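Local coordinates for BILBO1_N domain-containing protein (Trypanosoma brucei equiperdum, PDB 7A1I) that is of unproven function but carries a ubiquitin-like BILBO1 N-terminal domain and probably acts, like BILBO1, in the trypanosome flagellar pocket cytoskeleton, at residues N45-K50 / R54-N59. Numbering follows the deposited sequence.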
loop_
_atom_site.group_PDB
_atom_site.type_symbol
_atom_site.label_atom_id
_atom_site.label_comp_id
_atom_site.label_asym_id
_atom_site.label_seq_id
_atom_site.Cartn_x
_atom_site.Cartn_y
_atom_site.Cartn_z
ATOM N N ASN A 45 1.709 -0.157 -12.916
ATOM C CA ASN A 45 2.186 0.956 -13.740
ATOM C C ASN A 45 3.490 1.535 -13.200
ATOM O O ASN A 45 4.361 1.962 -13.972
ATOM C CB ASN A 45 1.125 2.049 -13.830
ATOM C CG ASN A 45 0.039 1.717 -14.834
ATOM O OD1 ASN A 45 0.284 1.009 -15.809
ATOM N ND2 ASN A 45 -1.171 2.213 -14.589
ATOM N N TYR A 46 3.642 1.578 -11.877
ATOM C CA TYR A 46 4.899 2.054 -11.310
ATOM C C TYR A 46 6.063 1.153 -11.717
ATOM O O TYR A 46 7.069 1.633 -12.258
ATOM C CB TYR A 46 4.777 2.148 -9.787
ATOM C CG TYR A 46 6.016 2.719 -9.129
ATOM C CD1 TYR A 46 6.970 1.880 -8.547
ATOM C CD2 TYR A 46 6.238 4.084 -9.095
ATOM C CE1 TYR A 46 8.126 2.410 -7.958
ATOM C CE2 TYR A 46 7.383 4.616 -8.502
ATOM C CZ TYR A 46 8.309 3.769 -7.922
ATOM O OH TYR A 46 9.438 4.298 -7.336
ATOM N N PHE A 47 5.903 -0.163 -11.549
ATOM C CA PHE A 47 6.917 -1.120 -11.994
ATOM C C PHE A 47 7.262 -0.918 -13.462
ATOM O O PHE A 47 8.443 -0.972 -13.836
ATOM C CB PHE A 47 6.444 -2.566 -11.784
ATOM C CG PHE A 47 6.630 -3.098 -10.380
ATOM C CD1 PHE A 47 6.813 -2.245 -9.303
ATOM C CD2 PHE A 47 6.648 -4.478 -10.155
ATOM C CE1 PHE A 47 6.988 -2.756 -8.010
ATOM C CE2 PHE A 47 6.812 -4.999 -8.871
ATOM C CZ PHE A 47 6.981 -4.138 -7.794
ATOM N N ARG A 48 6.245 -0.703 -14.316
ATOM C CA ARG A 48 6.529 -0.474 -15.736
ATOM C C ARG A 48 7.317 0.809 -15.934
ATOM O O ARG A 48 8.200 0.877 -16.796
ATOM C CB ARG A 48 5.245 -0.400 -16.569
ATOM C CG ARG A 48 4.339 -1.607 -16.476
ATOM C CD ARG A 48 4.977 -2.885 -16.991
ATOM N NE ARG A 48 4.223 -4.023 -16.475
ATOM C CZ ARG A 48 4.628 -4.800 -15.475
ATOM N NH1 ARG A 48 5.812 -4.591 -14.898
ATOM N NH2 ARG A 48 3.848 -5.798 -15.063
ATOM N N LEU A 49 7.004 1.839 -15.148
ATOM C CA LEU A 49 7.714 3.108 -15.253
ATOM C C LEU A 49 9.187 2.958 -14.874
ATOM O O LEU A 49 10.059 3.599 -15.474
ATOM C CB LEU A 49 7.033 4.143 -14.365
ATOM C CG LEU A 49 7.599 5.562 -14.352
ATOM C CD1 LEU A 49 7.351 6.253 -15.690
ATOM C CD2 LEU A 49 6.967 6.349 -13.211
ATOM N N LYS A 50 9.482 2.121 -13.886
ATOM C CA LYS A 50 10.845 1.914 -13.405
ATOM C C LYS A 50 11.619 0.887 -14.222
ATOM O O LYS A 50 12.811 0.688 -13.968
ATOM C CB LYS A 50 10.807 1.489 -11.929
ATOM C CG LYS A 50 10.252 2.560 -11.008
ATOM C CD LYS A 50 11.052 3.853 -11.191
ATOM C CE LYS A 50 10.163 5.091 -11.077
ATOM N NZ LYS A 50 10.948 6.357 -11.173
ATOM N N ARG A 54 8.527 -7.815 -14.238
ATOM C CA ARG A 54 7.611 -8.701 -13.533
ATOM C C ARG A 54 6.363 -7.943 -13.089
ATOM O O ARG A 54 6.387 -6.731 -12.859
ATOM C CB ARG A 54 8.290 -9.349 -12.329
ATOM C CG ARG A 54 8.531 -8.412 -11.174
ATOM C CD ARG A 54 9.340 -9.089 -10.070
ATOM N NE ARG A 54 9.614 -8.162 -8.975
ATOM C CZ ARG A 54 10.710 -7.415 -8.896
ATOM N NH1 ARG A 54 11.635 -7.494 -9.844
ATOM N NH2 ARG A 54 10.878 -6.586 -7.871
ATOM N N ALA A 55 5.264 -8.670 -12.981
ATOM C CA ALA A 55 4.003 -8.077 -12.565
ATOM C C ALA A 55 3.963 -7.878 -11.052
ATOM O O ALA A 55 4.630 -8.587 -10.294
ATOM C CB ALA A 55 2.832 -8.960 -12.999
ATOM N N PHE A 56 3.215 -6.862 -10.622
ATOM C CA PHE A 56 2.929 -6.671 -9.209
ATOM C C PHE A 56 1.650 -7.406 -8.822
ATOM O O PHE A 56 0.640 -7.329 -9.529
ATOM C CB PHE A 56 2.794 -5.181 -8.873
ATOM C CG PHE A 56 2.347 -4.937 -7.466
ATOM C CD1 PHE A 56 3.277 -4.843 -6.430
ATOM C CD2 PHE A 56 0.988 -4.819 -7.167
ATOM C CE1 PHE A 56 2.857 -4.644 -5.125
ATOM C CE2 PHE A 56 0.568 -4.614 -5.880
ATOM C CZ PHE A 56 1.502 -4.525 -4.848
ATOM N N ALA A 57 1.676 -8.086 -7.677
ATOM C CA ALA A 57 0.452 -8.664 -7.131
ATOM C C ALA A 57 0.532 -8.706 -5.610
ATOM O O ALA A 57 1.618 -8.775 -5.026
ATOM C CB ALA A 57 0.192 -10.072 -7.676
ATOM N N VAL A 58 -0.634 -8.672 -4.971
ATOM C CA VAL A 58 -0.739 -8.748 -3.516
ATOM C C VAL A 58 -1.052 -10.178 -3.112
ATOM O O VAL A 58 -2.006 -10.781 -3.631
ATOM C CB VAL A 58 -1.819 -7.787 -2.986
ATOM C CG1 VAL A 58 -1.969 -7.927 -1.469
ATOM C CG2 VAL A 58 -1.473 -6.365 -3.351
ATOM N N ASN A 59 -0.260 -10.739 -2.186
ATOM C CA ASN A 59 -0.680 -11.992 -1.569
ATOM C C ASN A 59 -0.984 -11.864 -0.076
ATOM O O ASN A 59 -1.507 -12.822 0.510
ATOM C CB ASN A 59 0.330 -13.135 -1.848
ATOM C CG ASN A 59 1.653 -12.985 -1.123
ATOM O OD1 ASN A 59 2.056 -11.895 -0.735
ATOM N ND2 ASN A 59 2.356 -14.104 -0.972
#
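Phe47 and Phe56 meet as a T-shaped pair: the edge of Phe56 is directed at the face of Phe47, with centroids 5.8 Å apart and planes at 87°. CZ of Phe47 lies 4.0 Å from CD1 of Phe56, while CB of Phe56 sits over the Phe47 face, offset toward its rim. At the edge of Phe47, in its plane, the carbonyl O of Arg54 comes within 3.5 Å of CD2. That oxygen also receives a nearly straight hydrogen bond from NH1 of Arg48 (3.0 Å, 164°), the donor standing above the carbonyl plane but the oxygen lying in the guanidinium plane; NH2 adds a weak second bond. A bend at chi2 of Arg48 (-63°) turns its guanidinium toward the loop, where NH2 also lies against CA of Ala55. The contact joins the C-terminal part of helix 32-50 to the loop leading into strand 60-65, in a ubiquitin-like (beta-grasp) fold whose helix packs against a mixed sheet. Phe47 reaches Cys14 of that sheet, and Phe56 reaches Thr12 and Leu88. The Arg54 chain runs past CE2 of Phe47 to a salt bridge with Asp15, and Asn44 OD1 holds the backbone N of Phe56.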